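Local coordinates for afamin (Homo sapiens, PDB 6FAK), which carries hydrophobic molecules in body fluids, binding vitamin E and keeping lipidated Wnt proteins soluble and active, at residues N12-F17 / C256-S261; I22-I27 / L137-L142; S276-C281 / Q291-S296; Q354-L359 / R374-K379; A418-T423 / R468-A473. All coordinates share one frame; numbering follows the deposited sequence. Where two conformers were deposited one is given.

Interaction 1. Residues N12-F17 / C256-S261; sequences NSTQKF and CIRDTS
T14 OG1 and S261 OG lie 2.6 Å apart, a hydroxyl-to-hydroxyl hydrogen bond joining two nearly antiparallel helices (axes 150° apart) of the all-helical albumin fold. Helix 13-20 belongs to albumin domain 1 and helix 253-268 to domain 2, so the contact ties one domain to the next. Beside it, R258 NH2 donates to Q15 OE1 (3.2 Å, N-H...O 142°); NH2 lies in the carbonyl plane of Q15, on a lone pair of OE1, while OE1 is tilted out of the guanidinium plane. One water adds a second link: it donates to the same Q15 OE1 and accepts from R258 NE, 2.7 Å from each. An alanine in place of R258 would probably leave Q15 OE1 without this donor and the water without the N-H of NE that it accepts from. Next to the hydroxyl pair, T14 CG2, anti to its backbone N, faces R258 CA at 4.0 Å. Further along the helix, F17 CD2 lies 4.2 Å from I257 CG2.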
# COMPACT_ATOMS: atom_id res chain seq x y z
N ASN A 12 13.47 28.75 -4.30
CA ASN A 12 14.47 27.65 -4.15
C ASN A 12 14.33 26.53 -5.22
O ASN A 12 13.52 26.64 -6.16
CB ASN A 12 14.49 27.12 -2.70
CG ASN A 12 13.13 26.60 -2.20
OD1 ASN A 12 12.18 26.41 -2.97
ND2 ASN A 12 13.05 26.37 -0.90
N SER A 13 15.17 25.49 -5.12
CA SER A 13 15.18 24.35 -6.04
C SER A 13 13.83 23.62 -6.11
O SER A 13 13.39 23.21 -7.19
CB SER A 13 16.27 23.33 -5.61
OG SER A 13 17.44 23.98 -5.15
N THR A 14 13.21 23.43 -4.95
CA THR A 14 11.88 22.81 -4.86
C THR A 14 10.82 23.63 -5.61
O THR A 14 10.06 23.06 -6.37
CB THR A 14 11.45 22.61 -3.38
OG1 THR A 14 12.43 21.82 -2.70
CG2 THR A 14 10.06 21.89 -3.29
N GLN A 15 10.78 24.95 -5.37
CA GLN A 15 9.87 25.86 -6.08
C GLN A 15 10.13 25.85 -7.58
O GLN A 15 9.20 25.94 -8.39
CB GLN A 15 9.99 27.29 -5.54
CG GLN A 15 8.97 28.30 -6.07
CD GLN A 15 7.51 27.91 -5.82
OE1 GLN A 15 7.23 27.20 -4.85
NE2 GLN A 15 6.59 28.34 -6.71
N LYS A 16 11.40 25.71 -7.95
CA LYS A 16 11.75 25.61 -9.36
C LYS A 16 11.26 24.30 -9.92
O LYS A 16 10.68 24.30 -10.98
CB LYS A 16 13.25 25.77 -9.62
CG LYS A 16 13.63 27.14 -10.17
CD LYS A 16 13.44 28.27 -9.15
CE LYS A 16 12.15 29.07 -9.35
NZ LYS A 16 12.06 29.72 -10.69
N PHE A 17 11.54 23.19 -9.24
CA PHE A 17 11.03 21.89 -9.67
C PHE A 17 9.49 21.93 -9.90
O PHE A 17 9.00 21.43 -10.92
CB PHE A 17 11.39 20.79 -8.68
CG PHE A 17 10.88 19.43 -9.06
CD1 PHE A 17 11.64 18.59 -9.86
CD2 PHE A 17 9.62 18.99 -8.64
CE1 PHE A 17 11.17 17.34 -10.23
CE2 PHE A 17 9.15 17.74 -9.01
CZ PHE A 17 9.92 16.91 -9.81
N CYS A 256 2.71 18.03 -0.76
CA CYS A 256 3.39 16.75 -0.67
C CYS A 256 4.83 16.85 -1.16
O CYS A 256 5.76 16.41 -0.46
CB CYS A 256 2.60 15.67 -1.42
SG CYS A 256 3.20 13.97 -1.32
N ILE A 257 5.00 17.40 -2.37
CA ILE A 257 6.33 17.59 -2.96
C ILE A 257 7.21 18.47 -2.06
O ILE A 257 8.31 18.06 -1.73
CB ILE A 257 6.27 18.11 -4.44
CG1 ILE A 257 5.76 17.02 -5.37
CG2 ILE A 257 7.64 18.55 -4.94
CD1 ILE A 257 5.16 17.51 -6.67
N ARG A 258 6.67 19.61 -1.63
CA ARG A 258 7.36 20.53 -0.70
C ARG A 258 7.75 19.88 0.61
O ARG A 258 8.87 20.06 1.06
CB ARG A 258 6.48 21.75 -0.34
CG ARG A 258 6.36 22.76 -1.47
CD ARG A 258 5.58 24.01 -1.07
NE ARG A 258 5.40 24.91 -2.22
CZ ARG A 258 4.42 25.80 -2.41
NH1 ARG A 258 3.45 25.96 -1.50
NH2 ARG A 258 4.40 26.52 -3.50
N ASP A 259 6.83 19.18 1.25
CA ASP A 259 7.15 18.51 2.52
C ASP A 259 8.10 17.34 2.34
O ASP A 259 8.91 17.10 3.23
CB ASP A 259 5.89 18.04 3.29
CG ASP A 259 5.02 19.19 3.74
OD1 ASP A 259 5.51 20.31 3.71
OD2 ASP A 259 3.84 18.97 4.13
N THR A 260 8.00 16.59 1.23
CA THR A 260 8.95 15.52 0.96
C THR A 260 10.38 16.12 0.80
O THR A 260 11.32 15.65 1.42
CB THR A 260 8.55 14.74 -0.30
OG1 THR A 260 7.28 14.10 -0.09
CG2 THR A 260 9.60 13.66 -0.67
N SER A 261 10.50 17.20 0.04
CA SER A 261 11.77 17.88 -0.13
C SER A 261 12.34 18.39 1.23
O SER A 261 13.52 18.23 1.52
CB SER A 261 11.64 19.01 -1.14
OG SER A 261 12.80 19.81 -1.11
O HOH W 1 7.90 25.15 -3.31

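Interaction 2. Residues I22-I27 / L137-L142; sequences IEYITI and LLNHFL
N139 and E23 form the polar link between two helices that run roughly parallel, with 23° between their directions and 9.8 Å between their axes. N139 ND2 donates to E23 OE1 (3.0 Å, N-H...O 160°); the acceptor lies in the amide plane, whereas the donor sits above the carboxylate plane, the two planes being almost perpendicular. E23 CG is anti to the backbone N (chi1 171°), and the chain, extended beyond it, brings the carboxylate to the amide. The other amide atom, N139 OD1, instead lies 3.2 Å from Y24 CE1, a close polar-to-aromatic contact. One turn on from E23, the methyl I27 CD1 also approaches N139 OD1, at 3.7 Å.

Apolar contacts complete the interface. L138 CD2 comes obliquely to the tyrosine ring, also 3.2 Å from Y24 CE1, and L142 CD2 packs 3.7 Å from Y24 CB. I27 CG2 lies near the backbone of L142.

Both helices belong to albumin domain 1. Helix 154-171 flanks the pair through L158, against Y24, and A161, against L142; helix 39-58 meets E23 at V46 and N139 at F39. I25 turns away from helix 134-148 and packs on V253, V254 and I257 of helix 253-268.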
# COMPACT_ATOMS: atom_id res chain seq x y z
N ILE A 22 4.72 21.85 -13.45
CA ILE A 22 3.36 22.26 -13.13
C ILE A 22 2.27 21.54 -13.95
O ILE A 22 1.16 21.28 -13.44
CB ILE A 22 3.21 23.79 -13.28
CG1 ILE A 22 1.94 24.31 -12.60
CG2 ILE A 22 3.26 24.20 -14.75
CD1 ILE A 22 1.91 24.12 -11.10
N GLU A 23 2.59 21.22 -15.20
CA GLU A 23 1.70 20.50 -16.08
C GLU A 23 1.48 19.07 -15.53
O GLU A 23 0.34 18.65 -15.31
CB GLU A 23 2.23 20.50 -17.53
CG GLU A 23 1.46 19.59 -18.50
CD GLU A 23 1.84 19.80 -19.97
OE1 GLU A 23 2.90 19.29 -20.42
OE2 GLU A 23 1.05 20.44 -20.70
N TYR A 24 2.57 18.38 -15.26
CA TYR A 24 2.54 17.02 -14.73
C TYR A 24 1.84 16.91 -13.35
O TYR A 24 1.06 16.00 -13.10
CB TYR A 24 3.96 16.44 -14.66
CG TYR A 24 4.71 16.50 -15.98
CD1 TYR A 24 4.26 15.78 -17.09
CD2 TYR A 24 5.85 17.31 -16.13
CE1 TYR A 24 4.94 15.86 -18.31
CE2 TYR A 24 6.54 17.37 -17.33
CZ TYR A 24 6.09 16.64 -18.42
OH TYR A 24 6.76 16.71 -19.62
N ILE A 25 2.20 17.83 -12.48
CA ILE A 25 1.63 17.99 -11.14
C ILE A 25 0.11 18.19 -11.19
O ILE A 25 -0.63 17.58 -10.39
CB ILE A 25 2.33 19.16 -10.43
CG1 ILE A 25 3.77 18.77 -10.07
CG2 ILE A 25 1.59 19.64 -9.21
CD1 ILE A 25 4.59 19.96 -9.60
N THR A 26 -0.34 19.06 -12.08
CA THR A 26 -1.75 19.36 -12.18
C THR A 26 -2.59 18.14 -12.64
O THR A 26 -3.70 17.90 -12.14
CB THR A 26 -1.97 20.55 -13.15
OG1 THR A 26 -1.31 21.71 -12.62
CG2 THR A 26 -3.43 20.88 -13.26
N ILE A 27 -2.06 17.43 -13.63
CA ILE A 27 -2.66 16.20 -14.17
C ILE A 27 -2.80 15.17 -13.06
O ILE A 27 -3.88 14.58 -12.88
CB ILE A 27 -1.84 15.65 -15.35
CG1 ILE A 27 -2.08 16.53 -16.56
CG2 ILE A 27 -2.22 14.21 -15.69
CD1 ILE A 27 -1.16 16.22 -17.75
N LEU A 137 2.78 12.09 -24.75
CA LEU A 137 2.79 10.68 -24.36
C LEU A 137 2.90 10.57 -22.87
O LEU A 137 2.20 9.79 -22.26
CB LEU A 137 3.96 9.94 -25.01
CG LEU A 137 3.97 8.42 -24.75
CD1 LEU A 137 3.14 7.71 -25.82
CD2 LEU A 137 5.38 7.87 -24.69
N LEU A 138 3.83 11.31 -22.29
CA LEU A 138 4.03 11.29 -20.86
C LEU A 138 2.81 11.89 -20.14
O LEU A 138 2.44 11.40 -19.09
CB LEU A 138 5.32 12.02 -20.48
CG LEU A 138 5.98 11.65 -19.13
CD1 LEU A 138 7.45 11.29 -19.30
CD2 LEU A 138 5.82 12.76 -18.10
N ASN A 139 2.21 12.95 -20.70
CA ASN A 139 1.00 13.53 -20.14
C ASN A 139 -0.13 12.50 -20.07
O ASN A 139 -0.74 12.36 -19.03
CB ASN A 139 0.51 14.76 -20.90
CG ASN A 139 1.31 16.02 -20.59
OD1 ASN A 139 2.06 16.08 -19.62
ND2 ASN A 139 1.13 17.05 -21.41
N HIS A 140 -0.37 11.77 -21.16
CA HIS A 140 -1.43 10.76 -21.19
C HIS A 140 -1.12 9.56 -20.28
O HIS A 140 -2.00 9.07 -19.56
CB HIS A 140 -1.75 10.32 -22.63
CG HIS A 140 -3.03 9.54 -22.75
ND1 HIS A 140 -4.20 10.10 -23.22
CD2 HIS A 140 -3.31 8.25 -22.46
CE1 HIS A 140 -5.15 9.18 -23.20
NE2 HIS A 140 -4.64 8.05 -22.75
N PHE A 141 0.13 9.10 -20.28
CA PHE A 141 0.59 8.05 -19.33
C PHE A 141 0.29 8.38 -17.85
O PHE A 141 -0.28 7.58 -17.12
CB PHE A 141 2.11 7.82 -19.48
CG PHE A 141 2.73 6.97 -18.39
CD1 PHE A 141 2.67 5.58 -18.46
CD2 PHE A 141 3.35 7.57 -17.30
CE1 PHE A 141 3.21 4.81 -17.45
CE2 PHE A 141 3.90 6.80 -16.30
CZ PHE A 141 3.82 5.42 -16.38
N LEU A 142 0.70 9.58 -17.44
CA LEU A 142 0.55 10.08 -16.13
C LEU A 142 -0.94 10.24 -15.72
O LEU A 142 -1.31 9.87 -14.61
CB LEU A 142 1.29 11.40 -16.00
CG LEU A 142 1.97 11.84 -14.74
CD1 LEU A 142 2.63 10.70 -13.98
CD2 LEU A 142 3.01 12.92 -15.08

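Interaction 3. Residues S276-C281 / Q291-S296; sequences SKIKEC and QCIINS
C292 is joined to C281 by a disulfide that pins the loop 276-281 to the helix 288-295, one of the paired disulfides that characterise albumin domains: the neighbouring C282 bonds to C268. Both segments lie in the region of the binding pocket for hydrophobic ligands. The SG-SG bond of C281 and C292 is 2.0 Å long with a torsion of -72°. On the helix side, SG of C292 stands anti to its backbone N (chi1 -173°), directed at the loop; the two CA atoms of this pair are the nearest across the segments, 5.5 Å apart.

The following residue, I293, extends the anchorage with carbon: its CG1 lies 3.6 Å from C281 CB and 4.4 Å from I278 CG2. I293 also touches M264 and C268 of helix 253-268.

Within the helix, N295 ND2 donates to Q291 O, which also accepts from N295 N. At S296 the chain leaves helical torsions. Here I293 O is gripped by both S296 OG and S296 N, arriving from the same face of its plane, and outside the segments K225 NZ donates to it as well. The serine hydroxyl bond is 2.8 Å from S296 OG to I293 O. Across to the loop, S296 CB lies 3.5 Å from K277 O, and S296 OG sits 3.3 Å from the methyl I278 CG2.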
# COMPACT_ATOMS: atom_id res chain seq x y z
N SER A 276 25.29 7.01 7.44
CA SER A 276 26.51 6.75 6.70
C SER A 276 26.25 6.29 5.26
O SER A 276 27.12 6.47 4.41
CB SER A 276 27.30 5.68 7.46
OG SER A 276 28.64 5.60 7.01
N LYS A 277 25.06 5.72 5.00
CA LYS A 277 24.76 5.00 3.75
C LYS A 277 23.80 5.75 2.80
O LYS A 277 22.91 5.13 2.21
CB LYS A 277 24.15 3.63 4.08
CG LYS A 277 25.00 2.71 4.93
CD LYS A 277 24.49 1.28 4.80
CE LYS A 277 25.19 0.31 5.73
NZ LYS A 277 26.66 0.30 5.53
N ILE A 278 23.99 7.06 2.64
CA ILE A 278 23.07 7.89 1.81
C ILE A 278 23.78 9.03 1.04
O ILE A 278 23.18 10.08 0.79
CB ILE A 278 21.92 8.47 2.68
CG1 ILE A 278 22.48 9.23 3.89
CG2 ILE A 278 20.94 7.38 3.12
CD1 ILE A 278 21.57 10.31 4.42
N LYS A 279 25.03 8.82 0.64
CA LYS A 279 25.83 9.88 0.00
C LYS A 279 25.45 10.11 -1.45
O LYS A 279 25.29 11.26 -1.88
CB LYS A 279 27.32 9.57 0.09
CG LYS A 279 28.21 10.79 -0.14
CD LYS A 279 28.08 11.86 0.94
CE LYS A 279 28.40 11.31 2.32
NZ LYS A 279 28.75 12.38 3.30
N GLU A 280 25.33 9.02 -2.21
CA GLU A 280 24.91 9.08 -3.61
C GLU A 280 23.46 9.55 -3.73
O GLU A 280 23.07 10.07 -4.78
CB GLU A 280 25.09 7.72 -4.33
CG GLU A 280 25.18 7.83 -5.85
CD GLU A 280 24.56 6.64 -6.58
OE1 GLU A 280 23.75 6.87 -7.51
OE2 GLU A 280 24.87 5.49 -6.22
N CYS A 281 22.67 9.35 -2.67
CA CYS A 281 21.32 9.90 -2.60
C CYS A 281 21.36 11.42 -2.42
O CYS A 281 20.72 12.13 -3.19
CB CYS A 281 20.49 9.25 -1.49
SG CYS A 281 20.15 7.46 -1.58
N GLN A 291 13.41 9.25 -3.23
CA GLN A 291 13.02 7.86 -3.51
C GLN A 291 14.27 6.93 -3.33
O GLN A 291 14.13 5.75 -2.98
CB GLN A 291 12.39 7.68 -4.91
CG GLN A 291 10.98 8.24 -5.18
CD GLN A 291 9.92 8.04 -4.09
OE1 GLN A 291 9.05 7.17 -4.20
NE2 GLN A 291 9.95 8.90 -3.07
N CYS A 292 15.46 7.49 -3.57
CA CYS A 292 16.75 6.89 -3.20
C CYS A 292 16.88 6.68 -1.69
O CYS A 292 17.03 5.53 -1.24
CB CYS A 292 17.91 7.78 -3.69
SG CYS A 292 19.57 7.08 -3.50
N ILE A 293 16.83 7.78 -0.91
CA ILE A 293 16.97 7.73 0.55
C ILE A 293 16.02 6.69 1.12
O ILE A 293 16.43 5.91 1.97
CB ILE A 293 16.77 9.11 1.24
CG1 ILE A 293 18.03 9.97 1.08
CG2 ILE A 293 16.47 8.99 2.74
CD1 ILE A 293 17.82 11.46 1.31
N ILE A 294 14.79 6.65 0.61
CA ILE A 294 13.80 5.66 1.06
C ILE A 294 14.24 4.21 0.75
O ILE A 294 13.99 3.31 1.55
CB ILE A 294 12.37 5.95 0.50
CG1 ILE A 294 11.83 7.27 1.09
CG2 ILE A 294 11.39 4.84 0.90
CD1 ILE A 294 10.52 7.75 0.50
N ASN A 295 14.91 4.01 -0.39
CA ASN A 295 15.43 2.70 -0.78
C ASN A 295 16.82 2.35 -0.23
O ASN A 295 17.22 1.19 -0.33
CB ASN A 295 15.44 2.57 -2.31
CG ASN A 295 14.08 2.25 -2.88
OD1 ASN A 295 13.76 1.09 -3.15
ND2 ASN A 295 13.25 3.28 -3.05
N SER A 296 17.56 3.30 0.34
CA SER A 296 18.87 2.98 0.89
C SER A 296 18.69 1.97 2.03
O SER A 296 17.63 1.93 2.68
CB SER A 296 19.62 4.23 1.35
OG SER A 296 18.99 4.84 2.47

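Interaction 4. Residues Q354-L359 / R374-K379; sequences QIYKDL and RYAEDK
L359 sends one methyl to A376 and the other to K379, joining helix 346-363 to the first turn of the long helix 376-417 in the all-helical albumin fold. These helices are separated along the chain by the short helix 369-373, and both segments lie within albumin domain 2.

From L359 CB, the side chain swings to place CG anti to the backbone N (chi1 168°), pointing the branch at the other helix. The two methyls then part company. CD2 goes to the alanine, 3.5 Å from A376 CB and 3.9 Å from A376 CA. CD1 goes to the lysine stem, 3.9 Å from K379 CD and 3.4 Å from K379 CE. Both closest pairs are shorter than usual van der Waals separation, evidence of tight packing. An alanine at L359 would probably open a gap beside A376 and set the aliphatic stem of K379 free to shift.

Two residues of helix 346-363 widen the contact. Y356 CD1 lies 4.3 Å from A376 CB, an oblique approach to the ring, while the tyrosine hydroxyl bonds to F312 O and the ring stacks on F333. No hydrogen bond crosses between the segments, so the join is made of carbon alone. One turn before L359, I355 CG2 meets the base of the lysine, 4.0 Å from K379 CB.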
# COMPACT_ATOMS: atom_id res chain seq x y z
N GLN A 354 2.97 -1.41 22.87
CA GLN A 354 1.68 -1.53 23.55
C GLN A 354 1.74 -2.42 24.78
O GLN A 354 1.11 -2.11 25.83
CB GLN A 354 0.63 -2.09 22.59
CG GLN A 354 -0.77 -2.15 23.17
CD GLN A 354 -1.29 -0.76 23.49
OE1 GLN A 354 -1.28 0.12 22.62
NE2 GLN A 354 -1.68 -0.53 24.75
N ILE A 355 2.40 -3.55 24.64
CA ILE A 355 2.61 -4.46 25.78
C ILE A 355 3.35 -3.76 26.91
O ILE A 355 2.99 -3.94 28.06
CB ILE A 355 3.31 -5.72 25.34
CG1 ILE A 355 2.28 -6.56 24.58
CG2 ILE A 355 3.85 -6.53 26.52
CD1 ILE A 355 2.93 -7.63 23.76
N TYR A 356 4.38 -2.99 26.57
CA TYR A 356 5.13 -2.23 27.59
C TYR A 356 4.20 -1.22 28.28
O TYR A 356 4.21 -1.09 29.51
CB TYR A 356 6.37 -1.56 26.95
CG TYR A 356 7.29 -0.88 27.93
CD1 TYR A 356 7.79 -1.57 29.03
CD2 TYR A 356 7.63 0.45 27.78
CE1 TYR A 356 8.65 -0.98 29.94
CE2 TYR A 356 8.51 1.06 28.69
CZ TYR A 356 8.98 0.33 29.79
OH TYR A 356 9.80 0.94 30.76
N LYS A 357 3.43 -0.48 27.49
CA LYS A 357 2.45 0.45 28.04
C LYS A 357 1.40 -0.20 28.97
O LYS A 357 1.17 0.29 30.09
CB LYS A 357 1.76 1.18 26.90
CG LYS A 357 0.67 2.13 27.30
CD LYS A 357 0.15 2.84 26.02
CE LYS A 357 -0.91 3.87 26.36
NZ LYS A 357 -1.46 4.48 25.11
N ASP A 358 0.82 -1.32 28.55
CA ASP A 358 -0.10 -2.11 29.40
C ASP A 358 0.58 -2.67 30.66
O ASP A 358 -0.00 -2.63 31.75
CB ASP A 358 -0.76 -3.26 28.60
CG ASP A 358 -1.55 -2.76 27.41
OD1 ASP A 358 -1.88 -1.53 27.37
OD2 ASP A 358 -1.79 -3.56 26.47
N LEU A 359 1.79 -3.19 30.51
CA LEU A 359 2.56 -3.69 31.64
C LEU A 359 2.71 -2.62 32.74
O LEU A 359 2.51 -2.90 33.96
CB LEU A 359 3.97 -4.12 31.17
CG LEU A 359 4.96 -4.39 32.32
CD1 LEU A 359 4.74 -5.82 32.77
CD2 LEU A 359 6.38 -4.19 31.88
N ARG A 374 10.58 -5.12 36.10
CA ARG A 374 11.83 -5.82 35.92
C ARG A 374 11.78 -6.92 34.86
O ARG A 374 12.75 -7.12 34.15
CB ARG A 374 12.26 -6.37 37.29
CG ARG A 374 13.31 -7.48 37.32
CD ARG A 374 13.51 -7.99 38.73
NE ARG A 374 14.68 -7.40 39.36
CZ ARG A 374 14.90 -7.31 40.66
NH1 ARG A 374 14.01 -7.76 41.54
NH2 ARG A 374 16.03 -6.75 41.10
N TYR A 375 10.64 -7.60 34.77
CA TYR A 375 10.40 -8.71 33.85
C TYR A 375 9.75 -8.35 32.51
O TYR A 375 9.23 -9.23 31.81
CB TYR A 375 9.55 -9.75 34.56
CG TYR A 375 10.22 -10.23 35.81
CD1 TYR A 375 11.34 -11.03 35.72
CD2 TYR A 375 9.83 -9.77 37.07
CE1 TYR A 375 12.01 -11.43 36.85
CE2 TYR A 375 10.49 -10.19 38.21
CZ TYR A 375 11.58 -11.01 38.09
OH TYR A 375 12.25 -11.43 39.20
N ALA A 376 9.80 -7.09 32.12
CA ALA A 376 9.23 -6.69 30.84
C ALA A 376 9.77 -7.46 29.65
O ALA A 376 9.01 -7.86 28.76
CB ALA A 376 9.44 -5.21 30.61
N GLU A 377 11.05 -7.73 29.63
CA GLU A 377 11.66 -8.41 28.46
C GLU A 377 11.13 -9.83 28.27
O GLU A 377 11.06 -10.32 27.15
CB GLU A 377 13.19 -8.39 28.53
CG GLU A 377 13.75 -6.99 28.37
CD GLU A 377 15.21 -6.88 28.80
OE1 GLU A 377 15.51 -7.17 29.99
OE2 GLU A 377 16.06 -6.50 27.96
N ASP A 378 10.69 -10.48 29.37
CA ASP A 378 10.03 -11.79 29.28
C ASP A 378 8.68 -11.68 28.60
O ASP A 378 8.29 -12.61 27.87
CB ASP A 378 9.86 -12.44 30.67
CG ASP A 378 11.20 -12.73 31.36
OD1 ASP A 378 12.19 -13.01 30.67
OD2 ASP A 378 11.27 -12.70 32.59
N LYS A 379 7.93 -10.60 28.86
CA LYS A 379 6.71 -10.40 28.09
C LYS A 379 7.01 -10.18 26.61
O LYS A 379 6.33 -10.75 25.77
CB LYS A 379 5.88 -9.23 28.60
CG LYS A 379 5.37 -9.48 29.99
CD LYS A 379 4.04 -8.79 30.27
CE LYS A 379 3.70 -8.93 31.73
NZ LYS A 379 2.96 -10.18 32.08

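Interaction 5. Residues A418-T423 / R468-A473; sequences APQLST and RTINPA
N471 ND2 serves two acceptors: Q420 OE1 across the contact and I417 O at the end of helix 376-417. The bond to Q420 OE1 is short and nearly straight (2.8 Å, N-H...O 168°). Its acceptor lies close to the plane of the asparagine amide, whereas the donor is tilted 30° from the glutamine carbonyl plane; the two side chains cross at about a right angle. N471 OD1 caps the next helix by accepting from V474 N. The other amide atom of the glutamine, Q420 NE2, bonds to D495.

Packing flanks the polar link. L421 CD2 lies 3.9 Å from I470 CD1 and 3.6 Å from R468 NH2, an alkyl group set against a guanidinium whose NH1 forms a salt bridge with E425. I470 CD1 itself sits 4.1 Å above one face of that guanidinium, offset toward the rim. The other branch of I470, CG2, lies 4.3 Å from A418 CB.

The type I turn A418-L421 links helices 376-417 and 423-440 in albumin domain 3, and the contact holds it to the start of helix 472-479. L461 of helix 446-462 backs both L421 and I470.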
# COMPACT_ATOMS: atom_id res chain seq x y z
N ALA A 418 -14.34 -13.21 4.56
CA ALA A 418 -14.79 -11.92 3.96
C ALA A 418 -15.49 -12.14 2.62
O ALA A 418 -15.08 -11.57 1.61
CB ALA A 418 -13.61 -10.94 3.81
N PRO A 419 -16.51 -13.01 2.60
CA PRO A 419 -17.15 -13.39 1.33
C PRO A 419 -17.92 -12.24 0.68
O PRO A 419 -18.21 -12.36 -0.51
CB PRO A 419 -18.09 -14.53 1.73
CG PRO A 419 -18.43 -14.23 3.15
CD PRO A 419 -17.15 -13.71 3.73
N GLN A 420 -18.18 -11.14 1.41
CA GLN A 420 -18.89 -10.01 0.90
C GLN A 420 -18.02 -9.17 -0.06
O GLN A 420 -18.56 -8.38 -0.85
CB GLN A 420 -19.41 -9.11 2.04
CG GLN A 420 -20.44 -9.77 2.98
CD GLN A 420 -19.82 -10.65 4.06
OE1 GLN A 420 -18.58 -10.65 4.28
NE2 GLN A 420 -20.67 -11.30 4.81
N LEU A 421 -16.71 -9.34 -0.02
CA LEU A 421 -15.82 -8.66 -1.00
C LEU A 421 -16.01 -9.18 -2.41
O LEU A 421 -16.38 -10.31 -2.61
CB LEU A 421 -14.36 -8.80 -0.61
CG LEU A 421 -14.03 -8.17 0.74
CD1 LEU A 421 -12.62 -8.45 1.14
CD2 LEU A 421 -14.32 -6.68 0.77
N SER A 422 -15.83 -8.32 -3.40
CA SER A 422 -15.82 -8.77 -4.78
C SER A 422 -14.69 -9.82 -4.99
O SER A 422 -13.63 -9.82 -4.36
CB SER A 422 -15.60 -7.61 -5.75
OG SER A 422 -14.30 -7.10 -5.64
N THR A 423 -14.99 -10.73 -5.91
CA THR A 423 -14.02 -11.67 -6.35
C THR A 423 -12.72 -11.03 -6.81
O THR A 423 -11.64 -11.54 -6.46
CB THR A 423 -14.62 -12.60 -7.44
OG1 THR A 423 -15.63 -13.37 -6.79
CG2 THR A 423 -13.58 -13.49 -8.03
N ARG A 468 -14.79 0.84 6.06
CA ARG A 468 -15.61 -0.06 5.24
C ARG A 468 -16.49 -0.89 6.17
O ARG A 468 -16.18 -1.04 7.35
CB ARG A 468 -14.74 -0.97 4.43
CG ARG A 468 -13.77 -0.20 3.56
CD ARG A 468 -12.96 -1.20 2.79
NE ARG A 468 -13.73 -1.84 1.73
CZ ARG A 468 -13.23 -2.74 0.88
NH1 ARG A 468 -11.99 -3.21 1.05
NH2 ARG A 468 -13.98 -3.19 -0.08
N THR A 469 -17.61 -1.36 5.65
CA THR A 469 -18.50 -2.19 6.42
C THR A 469 -18.59 -3.50 5.62
O THR A 469 -19.41 -3.63 4.71
CB THR A 469 -19.91 -1.53 6.64
OG1 THR A 469 -20.42 -1.09 5.39
CG2 THR A 469 -19.83 -0.31 7.56
N ILE A 470 -17.74 -4.46 5.98
CA ILE A 470 -17.68 -5.73 5.32
C ILE A 470 -18.55 -6.77 6.01
O ILE A 470 -19.55 -7.22 5.45
CB ILE A 470 -16.23 -6.14 5.14
CG1 ILE A 470 -15.51 -5.05 4.26
CG2 ILE A 470 -16.14 -7.56 4.54
CD1 ILE A 470 -14.02 -5.14 4.34
N ASN A 471 -18.17 -7.14 7.22
CA ASN A 471 -19.02 -7.89 8.11
C ASN A 471 -18.52 -7.59 9.51
O ASN A 471 -17.40 -7.05 9.67
CB ASN A 471 -19.04 -9.41 7.76
CG ASN A 471 -17.68 -10.08 7.87
OD1 ASN A 471 -17.02 -10.00 8.92
ND2 ASN A 471 -17.26 -10.79 6.79
N PRO A 472 -19.33 -7.93 10.56
CA PRO A 472 -18.98 -7.41 11.86
C PRO A 472 -17.62 -7.88 12.38
O PRO A 472 -16.89 -7.08 12.95
CB PRO A 472 -20.16 -7.84 12.78
CG PRO A 472 -21.30 -8.12 11.84
CD PRO A 472 -20.69 -8.55 10.54
N ALA A 473 -17.24 -9.13 12.11
CA ALA A 473 -15.97 -9.67 12.61
C ALA A 473 -14.75 -9.02 11.91
O ALA A 473 -13.80 -8.59 12.55
CB ALA A 473 -15.93 -11.21 12.43

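In the fold
Interactions 1 and 2 adjoin, touching where I257 CD1 lies 3.9 Å from I25 CD1; their first helices, 13-20 and 22-33, are consecutive, but interaction 1 bridges two albumin domains while interaction 2 stays within domain 1. Segment 256-261 of interaction 1 and both segments of interaction 3 lie in the ligand-pocket region, without touching. Interactions 4 and 5 stand well away, their centres about 35 Å from each other. Interaction 4 is the buried one; the other four are partly buried. The chemistry differs too: hydroxyls, an amide-guanidinium bond and a water in interaction 1, an amide-carboxylate bond in interaction 2, a disulfide in interaction 3, carbon packing in interaction 4, and an amide pair between two loops in interaction 5.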